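Local coordinates for protein putative malic enzyme ((S)-malate:NAD+ oxidoreductase (decarboxylating)) (Streptococcus pyogenes, PDB 2A9F) that probably catalyses the NAD-dependent oxidative decarboxylation of (S)-malate, using a divalent metal ion such as magnesium or manganese, at residues Pro90-Lys95 against Pro109-Thr114; Lys184-Val189 against Arg205-Ala210; Thr216-Phe221 against Asp254-Ala259. All blocks are in the same frame, centred on the assembly; numbering follows the deposited sequence.

All three contacts are held by apolar side chains, with no hydrogen bond between the paired segments. Contact 1 lies in the N-terminal malic-enzyme region, with all its touching residues buried, against the second subunit and near the magnesium site. Contacts 2 and 3 belong to the NAD-binding region on the opposite side of the chain's centre, away from the annotated sites. They follow each other through helix 198-210 and strand 214-219, with centres about 17 Å apart. Contact 1 packs a helix on a strand through a proline; contact 2 sets two buried leucines beside a partly exposed alanine, and contact 3 one leucine on a strand, all three residues buried.

Contact 1 of 3, residues Pro90-Lys95 against Pro109-Thr114; sequences PVMEGK and PIVLDT
Met-92 and Glu-93 of helix 85-102 sit on Pro-109 of strand 106-111, inside the beta-alpha-beta unit formed by strand 67-72, the helix and strand 106-111. Short axes of the two segments approach to 7.4 Å and run nearly antiparallel, at 155°. The tight part is the proline ring. Its CB presses on the helix backbone at Met-92 C, 3.5 Å away, and meets Met-92 CB at 3.7 Å. Alongside, Pro-109 CG rests against Glu-93 CB at 3.5 Å, so two successive helix residues grip two neighbouring ring carbons. Of the Glu-93 side chain only the aliphatic start takes part: its carboxylate turns off to the backbone N of Lys-21, with a weak second bond to Thr-63 of the second subunit.

Further along the strand the packing slackens. Val-111 reaches Met-92 through one methyl alone, and beyond it the chain leaves the helix segment, ending at exposed Asp-113 and partly exposed Thr-114. Met-92 itself bends at chi2 (-55°) and chi3, carrying its end away from the strand towards Asp-138, a magnesium ligand. One turn on, Lys-95, the predicted proton acceptor, pairs with Asp-162. On this looser side Met-92 CG and Val-111 CG1 stand 3.9 Å apart, the two side chains crossing at a slant.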
loop_
_atom_site.group_PDB
_atom_site.type_symbol
_atom_site.label_atom_id
_atom_site.label_comp_id
_atom_site.label_asym_id
_atom_site.label_seq_id
_atom_site.Cartn_x
_atom_site.Cartn_y
_atom_site.Cartn_z
ATOM N N PRO A 90 10.644 -9.071 -1.658
ATOM C CA PRO A 90 10.619 -10.303 -0.855
ATOM C C PRO A 90 10.910 -10.014 0.616
ATOM O O PRO A 90 10.294 -10.601 1.503
ATOM C CB PRO A 90 11.714 -11.159 -1.493
ATOM C CG PRO A 90 11.661 -10.744 -2.895
ATOM C CD PRO A 90 11.530 -9.241 -2.820
ATOM N N VAL A 91 11.846 -9.103 0.866
ATOM C CA VAL A 91 12.215 -8.749 2.229
ATOM C C VAL A 91 11.169 -7.859 2.918
ATOM O O VAL A 91 10.870 -8.039 4.098
ATOM C CB VAL A 91 13.584 -8.037 2.259
ATOM C CG1 VAL A 91 13.913 -7.575 3.671
ATOM C CG2 VAL A 91 14.654 -8.976 1.749
ATOM N N MET A 92 10.604 -6.909 2.188
ATOM C CA MET A 92 9.605 -6.026 2.772
ATOM C C MET A 92 8.305 -6.789 3.053
ATOM O O MET A 92 7.616 -6.534 4.036
ATOM C CB MET A 92 9.355 -4.841 1.837
ATOM C CG MET A 92 10.655 -4.105 1.447
ATOM S SD MET A 92 11.578 -3.590 2.899
ATOM C CE MET A 92 13.053 -4.480 2.693
ATOM N N GLU A 93 7.957 -7.746 2.215
ATOM C CA GLU A 93 6.737 -8.449 2.519
ATOM C C GLU A 93 7.012 -9.510 3.586
ATOM O O GLU A 93 6.107 -9.925 4.310
ATOM C CB GLU A 93 6.089 -9.014 1.250
ATOM C CG GLU A 93 6.908 -9.936 0.413
ATOM C CD GLU A 93 6.260 -10.147 -0.960
ATOM O OE1 GLU A 93 6.229 -9.188 -1.767
ATOM O OE2 GLU A 93 5.774 -11.269 -1.226
ATOM N N GLY A 94 8.271 -9.917 3.706
ATOM C CA GLY A 94 8.611 -10.878 4.736
ATOM C C GLY A 94 8.492 -10.126 6.049
ATOM O O GLY A 94 7.939 -10.603 7.044
ATOM N N LYS A 95 9.008 -8.907 6.025
ATOM C CA LYS A 95 8.970 -8.043 7.181
ATOM C C LYS A 95 7.516 -7.802 7.589
ATOM O O LYS A 95 7.200 -7.784 8.778
ATOM C CB LYS A 95 9.648 -6.713 6.851
ATOM C CG LYS A 95 9.946 -5.841 8.064
ATOM C CD LYS A 95 11.155 -6.351 8.827
ATOM C CE LYS A 95 11.692 -5.295 9.788
ATOM N NZ LYS A 95 13.101 -5.629 10.157
ATOM N N PRO A 109 3.734 -4.055 2.246
ATOM C CA PRO A 109 5.107 -3.774 1.801
ATOM C C PRO A 109 5.071 -2.846 0.576
ATOM O O PRO A 109 4.269 -3.054 -0.334
ATOM C CB PRO A 109 5.650 -5.162 1.485
ATOM C CG PRO A 109 4.449 -5.881 1.012
ATOM C CD PRO A 109 3.358 -5.446 1.956
ATOM N N ILE A 110 5.914 -1.815 0.564
ATOM C CA ILE A 110 5.936 -0.857 -0.543
ATOM C C ILE A 110 7.336 -0.400 -0.934
ATOM O O ILE A 110 8.070 0.179 -0.119
ATOM C CB ILE A 110 5.101 0.399 -0.218
ATOM C CG1 ILE A 110 3.626 0.043 -0.209
ATOM C CG2 ILE A 110 5.340 1.474 -1.253
ATOM C CD1 ILE A 110 2.727 1.192 0.186
ATOM N N VAL A 111 7.695 -0.648 -2.191
ATOM C CA VAL A 111 9.013 -0.262 -2.684
ATOM C C VAL A 111 8.903 0.762 -3.801
ATOM O O VAL A 111 8.186 0.557 -4.763
ATOM C CB VAL A 111 9.795 -1.487 -3.203
ATOM C CG1 VAL A 111 10.201 -2.368 -2.045
ATOM C CG2 VAL A 111 8.945 -2.268 -4.203
ATOM N N LEU A 112 9.606 1.876 -3.670
ATOM C CA LEU A 112 9.558 2.902 -4.712
ATOM C C LEU A 112 10.901 3.034 -5.418
ATOM O O LEU A 112 11.949 2.931 -4.773
ATOM C CB LEU A 112 9.169 4.249 -4.108
ATOM C CG LEU A 112 9.022 4.377 -2.584
ATOM C CD1 LEU A 112 10.019 5.381 -2.039
ATOM C CD2 LEU A 112 7.625 4.840 -2.268
ATOM N N ASP A 113 10.891 3.233 -6.736
ATOM C CA ASP A 113 12.166 3.405 -7.440
ATOM C C ASP A 113 12.474 4.890 -7.610
ATOM O O ASP A 113 12.084 5.518 -8.588
ATOM C CB ASP A 113 12.188 2.714 -8.817
ATOM C CG ASP A 113 11.140 3.258 -9.769
ATOM O OD1 ASP A 113 11.258 3.023 -10.996
ATOM O OD2 ASP A 113 10.195 3.916 -9.283
ATOM N N THR A 114 13.152 5.438 -6.612
ATOM C CA THR A 114 13.568 6.825 -6.599
ATOM C C THR A 114 14.583 6.817 -5.484
ATOM O O THR A 114 14.313 6.255 -4.417
ATOM C CB THR A 114 12.446 7.805 -6.189
ATOM O OG1 THR A 114 12.201 7.692 -4.780
ATOM C CG2 THR A 114 11.174 7.523 -6.940
#

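Contact 2 of 3, residues Lys184-Val189 against Arg205-Ala210; sequences KSLDEV and RKLLAA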
loop_
_atom_site.group_PDB
_atom_site.type_symbol
_atom_site.label_atom_id
_atom_site.label_comp_id
_atom_site.label_asym_id
_atom_site.label_seq_id
_atom_site.Cartn_x
_atom_site.Cartn_y
_atom_site.Cartn_z
ATOM N N LYS A 184 25.216 -4.070 39.408
ATOM C CA LYS A 184 25.579 -2.668 39.254
ATOM C C LYS A 184 24.362 -1.890 38.761
ATOM O O LYS A 184 23.392 -2.483 38.316
ATOM C CB LYS A 184 26.728 -2.551 38.250
ATOM C CG LYS A 184 27.879 -3.510 38.532
ATOM C CD LYS A 184 28.984 -3.458 37.465
ATOM C CE LYS A 184 30.102 -4.454 37.777
ATOM N NZ LYS A 184 31.133 -4.538 36.708
ATOM N N SER A 185 24.401 -0.568 38.856
ATOM C CA SER A 185 23.288 0.241 38.369
ATOM C C SER A 185 23.687 0.865 37.034
ATOM O O SER A 185 24.823 0.709 36.574
ATOM C CB SER A 185 22.933 1.350 39.365
ATOM O OG SER A 185 21.853 2.142 38.889
ATOM N N LEU A 186 22.749 1.570 36.414
ATOM C CA LEU A 186 23.011 2.211 35.136
ATOM C C LEU A 186 23.664 3.578 35.373
ATOM O O LEU A 186 24.113 4.238 34.434
ATOM C CB LEU A 186 21.697 2.367 34.361
ATOM C CG LEU A 186 21.765 2.811 32.896
ATOM C CD1 LEU A 186 22.612 1.845 32.077
ATOM C CD2 LEU A 186 20.345 2.894 32.349
ATOM N N ASP A 187 23.719 3.987 36.641
ATOM C CA ASP A 187 24.310 5.268 37.017
ATOM C C ASP A 187 25.663 5.030 37.653
ATOM O O ASP A 187 26.291 5.961 38.138
ATOM C CB ASP A 187 23.432 5.999 38.030
ATOM C CG ASP A 187 21.976 6.077 37.604
ATOM O OD1 ASP A 187 21.614 7.033 36.881
ATOM O OD2 ASP A 187 21.199 5.172 37.992
ATOM N N GLU A 188 26.093 3.775 37.670
ATOM C CA GLU A 188 27.378 3.417 38.247
ATOM C C GLU A 188 28.218 2.830 37.125
ATOM O O GLU A 188 29.403 2.542 37.296
ATOM C CB GLU A 188 27.205 2.350 39.335
ATOM C CG GLU A 188 26.215 2.678 40.448
ATOM C CD GLU A 188 26.008 1.503 41.404
ATOM O OE1 GLU A 188 26.992 1.073 42.053
ATOM O OE2 GLU A 188 24.861 1.003 41.503
ATOM N N VAL A 189 27.601 2.645 35.967
ATOM C CA VAL A 189 28.318 2.060 34.850
ATOM C C VAL A 189 29.071 3.035 33.957
ATOM O O VAL A 189 28.603 4.138 33.670
ATOM C CB VAL A 189 27.372 1.209 33.969
ATOM C CG1 VAL A 189 27.028 -0.106 34.679
ATOM C CG2 VAL A 189 26.107 1.994 33.667
ATOM N N ARG A 205 22.094 9.051 23.177
ATOM C CA ARG A 205 21.009 9.863 23.730
ATOM C C ARG A 205 20.081 8.952 24.517
ATOM O O ARG A 205 19.669 9.274 25.636
ATOM C CB ARG A 205 20.202 10.559 22.635
ATOM C CG ARG A 205 20.814 11.832 22.099
ATOM C CD ARG A 205 22.168 11.552 21.507
ATOM N NE ARG A 205 22.678 12.679 20.732
ATOM C CZ ARG A 205 22.232 13.018 19.525
ATOM N NH1 ARG A 205 21.261 12.313 18.948
ATOM N NH2 ARG A 205 22.768 14.056 18.898
ATOM N N LYS A 206 19.758 7.808 23.927
ATOM C CA LYS A 206 18.888 6.849 24.584
ATOM C C LYS A 206 19.464 6.440 25.928
ATOM O O LYS A 206 18.760 6.481 26.938
ATOM C CB LYS A 206 18.674 5.624 23.697
ATOM C CG LYS A 206 17.750 5.897 22.527
ATOM C CD LYS A 206 17.660 4.704 21.598
ATOM C CE LYS A 206 16.852 5.067 20.372
ATOM N NZ LYS A 206 17.400 6.290 19.709
ATOM N N LEU A 207 20.736 6.052 25.951
ATOM C CA LEU A 207 21.378 5.666 27.209
ATOM C C LEU A 207 21.252 6.736 28.305
ATOM O O LEU A 207 20.897 6.442 29.441
ATOM C CB LEU A 207 22.849 5.380 26.984
ATOM C CG LEU A 207 23.215 3.950 26.648
ATOM C CD1 LEU A 207 24.704 3.889 26.357
ATOM C CD2 LEU A 207 22.854 3.040 27.813
ATOM N N LEU A 208 21.542 7.981 27.969
ATOM C CA LEU A 208 21.455 9.032 28.970
ATOM C C LEU A 208 20.022 9.160 29.458
ATOM O O LEU A 208 19.779 9.310 30.658
ATOM C CB LEU A 208 21.973 10.354 28.397
ATOM C CG LEU A 208 23.475 10.282 28.097
ATOM C CD1 LEU A 208 23.998 11.659 27.689
ATOM C CD2 LEU A 208 24.222 9.760 29.325
ATOM N N ALA A 209 19.080 9.070 28.521
ATOM C CA ALA A 209 17.655 9.153 28.823
ATOM C C ALA A 209 17.212 7.946 29.647
ATOM O O ALA A 209 16.266 8.023 30.426
ATOM C CB ALA A 209 16.859 9.215 27.530
ATOM N N ALA A 210 17.912 6.831 29.475
ATOM C CA ALA A 210 17.581 5.609 30.186
ATOM C C ALA A 210 18.111 5.612 31.603
ATOM O O ALA A 210 17.720 4.777 32.412
ATOM C CB ALA A 210 18.123 4.410 29.435
#
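Leu-186, in the loop between helix 162-180 and strand 190-194, points its isobutyl group at the C-terminal part of helix 198-210, where it meets Ala-210 and Leu-207. The apolar contacts are few and all fall to its two methyls. CD2 lies 4.0 Å from Ala-210 CB, while CD1, on the other branch, reaches Leu-207 CD2 only loosely, at 4.4 Å. With CG anti to the backbone N (chi1 -170°), the fork is directed out from the loop at the helix. Leu-207 starts off at an angle to the loop, and its end swings nearer to close the gap. Ile-175 and Leu-179 of helix 162-180, Ile-191 of strand 190-194 and, from a loop, Ala-212 also touch the Leu-186 side chain.

A second kind of approach is methyl to carbonyl: Leu-186 CD2 sits 3.2 Å from Ala-210 O.

Hydrogen bonds between the two segments are absent; those nearby lie within a segment or lead outside it. In the helix, Ala-210 N donates to Lys-206 O at 2.7 Å. In the loop, Ser-185 OG gives a weak bond to Asp-187 OD2 at 3.2 Å. Glu-188 O accepts from Lys-214 NZ, at the start of strand 214-219, and so ties the loop to the strand that follows the helix.

Helix 198-210 follows strand 190-194 and its glycine-rich turn, a pattern consistent with the first beta-alpha-beta unit of a Rossmann-type NAD-binding domain; here the loop entering that strand is packed on the C-terminal part of the helix.

Contact 3 of 3, residues Thr216-Phe221 against Asp254-Ala259; sequences TVVDKF and DALEGA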
loop_
_atom_site.group_PDB
_atom_site.type_symbol
_atom_site.label_atom_id
_atom_site.label_comp_id
_atom_site.label_asym_id
_atom_site.label_seq_id
_atom_site.Cartn_x
_atom_site.Cartn_y
_atom_site.Cartn_z
ATOM N N THR A 216 31.167 7.579 27.336
ATOM C CA THR A 216 32.223 8.198 26.553
ATOM C C THR A 216 32.061 7.722 25.123
ATOM O O THR A 216 32.066 6.526 24.858
ATOM C CB THR A 216 33.642 7.812 27.034
ATOM O OG1 THR A 216 33.896 8.399 28.319
ATOM C CG2 THR A 216 34.686 8.322 26.045
ATOM N N VAL A 217 31.918 8.675 24.207
ATOM C CA VAL A 217 31.730 8.375 22.792
ATOM C C VAL A 217 33.052 8.358 22.033
ATOM O O VAL A 217 33.937 9.172 22.280
ATOM C CB VAL A 217 30.778 9.405 22.162
ATOM C CG1 VAL A 217 30.592 9.112 20.683
ATOM C CG2 VAL A 217 29.434 9.369 22.894
ATOM N N VAL A 218 33.196 7.435 21.099
ATOM C CA VAL A 218 34.438 7.356 20.359
ATOM C C VAL A 218 34.198 7.274 18.882
ATOM O O VAL A 218 33.320 6.544 18.443
ATOM C CB VAL A 218 35.221 6.107 20.731
ATOM C CG1 VAL A 218 36.707 6.316 20.435
ATOM C CG2 VAL A 218 34.953 5.743 22.178
ATOM N N ASP A 219 34.962 8.022 18.099
ATOM C CA ASP A 219 34.798 7.903 16.667
ATOM C C ASP A 219 36.081 7.372 16.050
ATOM O O ASP A 219 36.902 6.756 16.740
ATOM C CB ASP A 219 34.364 9.220 16.016
ATOM C CG ASP A 219 35.382 10.319 16.161
ATOM O OD1 ASP A 219 36.556 10.033 16.513
ATOM O OD2 ASP A 219 34.993 11.483 15.903
ATOM N N LYS A 220 36.241 7.598 14.751
ATOM C CA LYS A 220 37.407 7.121 14.016
ATOM C C LYS A 220 38.738 7.789 14.383
ATOM O O LYS A 220 39.798 7.268 14.046
ATOM C CB LYS A 220 37.149 7.279 12.515
ATOM C CG LYS A 220 38.250 6.750 11.600
ATOM C CD LYS A 220 37.831 6.919 10.137
ATOM C CE LYS A 220 38.914 6.464 9.176
ATOM N NZ LYS A 220 38.457 6.622 7.770
ATOM N N PHE A 221 38.686 8.916 15.089
ATOM C CA PHE A 221 39.903 9.643 15.451
ATOM C C PHE A 221 40.171 9.778 16.943
ATOM O O PHE A 221 41.002 10.593 17.346
ATOM C CB PHE A 221 39.852 11.034 14.830
ATOM C CG PHE A 221 39.356 11.029 13.418
ATOM C CD1 PHE A 221 40.119 10.444 12.405
ATOM C CD2 PHE A 221 38.094 11.536 13.111
ATOM C CE1 PHE A 221 39.630 10.358 11.108
ATOM C CE2 PHE A 221 37.595 11.453 11.813
ATOM C CZ PHE A 221 38.367 10.861 10.810
ATOM N N ASP A 254 41.339 2.151 22.721
ATOM C CA ASP A 254 42.100 1.301 23.631
ATOM C C ASP A 254 42.115 1.955 25.009
ATOM O O ASP A 254 41.835 1.319 26.025
ATOM C CB ASP A 254 43.541 1.156 23.122
ATOM C CG ASP A 254 44.390 0.247 23.997
ATOM O OD1 ASP A 254 43.976 -0.053 25.137
ATOM O OD2 ASP A 254 45.482 -0.160 23.543
ATOM N N ALA A 255 42.439 3.242 25.029
ATOM C CA ALA A 255 42.516 3.977 26.275
ATOM C C ALA A 255 41.129 4.285 26.844
ATOM O O ALA A 255 40.973 5.156 27.699
ATOM C CB ALA A 255 43.326 5.264 26.065
ATOM N N LEU A 256 40.114 3.566 26.376
ATOM C CA LEU A 256 38.763 3.791 26.883
ATOM C C LEU A 256 38.193 2.599 27.627
ATOM O O LEU A 256 37.382 2.763 28.538
ATOM C CB LEU A 256 37.816 4.195 25.761
ATOM C CG LEU A 256 37.800 5.701 25.547
ATOM C CD1 LEU A 256 36.694 6.047 24.593
ATOM C CD2 LEU A 256 37.579 6.407 26.871
ATOM N N GLU A 257 38.617 1.407 27.229
ATOM C CA GLU A 257 38.174 0.187 27.883
ATOM C C GLU A 257 38.610 0.252 29.340
ATOM O O GLU A 257 38.009 -0.396 30.196
ATOM C CB GLU A 257 38.828 -1.037 27.243
ATOM C CG GLU A 257 38.874 -1.034 25.730
ATOM C CD GLU A 257 37.505 -0.933 25.103
ATOM O OE1 GLU A 257 37.310 -1.531 24.024
ATOM O OE2 GLU A 257 36.632 -0.250 25.676
ATOM N N GLY A 258 39.668 1.026 29.597
ATOM C CA GLY A 258 40.207 1.183 30.937
ATOM C C GLY A 258 39.118 1.313 31.972
ATOM O O GLY A 258 38.542 2.383 32.141
ATOM N N ALA A 259 38.844 0.206 32.656
ATOM C CA ALA A 259 37.808 0.118 33.689
ATOM C C ALA A 259 36.410 0.527 33.203
ATOM O O ALA A 259 35.696 1.278 33.870
ATOM C CB ALA A 259 38.205 0.941 34.924
#
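Leu-256, on the short, weakly bonded helix 254-257, lays its side chain over Thr-216 and Val-218, two residues on the same face of strand 214-219. CB aims at the strand but comes within packing distance of neither residue. Contact begins at CG, 4.1 Å from Thr-216 CG2. From there the side chain divides. CD2 turns along Thr-216, 3.6 Å from its CG2, and the two side chains pass at a slant. CD1 continues the extended line of the chain (chi2 -171°) and lies 3.4 Å from Thr-216 CG2. At its tip it faces the methyls of Val-218, end to end, at a modelled separation from CG2 too short to be reliable.

Thr-216 serves with its methyl and Val-218 with its branched end, while Val-217 between them points to the other side of the strand. The strand follows helix 198-210 and lies parallel to strand 190-194, as expected of the second strand of a Rossmann-type NAD-binding domain. Val-192 and Ile-223 also touch Leu-256, so the leucine packs on the face of the sheet across strands 190-194, 214-219 and 222-223.

Where the strand ends, Asp-219 makes an Asx turn: Phe-221 N donates to its OD1 at 2.8 Å, from 47° out of the carboxylate plane. In many Rossmann-fold NAD-dependent dehydrogenases an acid at the end of the second strand binds the adenine ribose; whether Asp-219 does so is not established, and no cofactor is bound here. Lys-220 CB stands over the centre of one Phe-221 ring face, 4.0 Å above its plane.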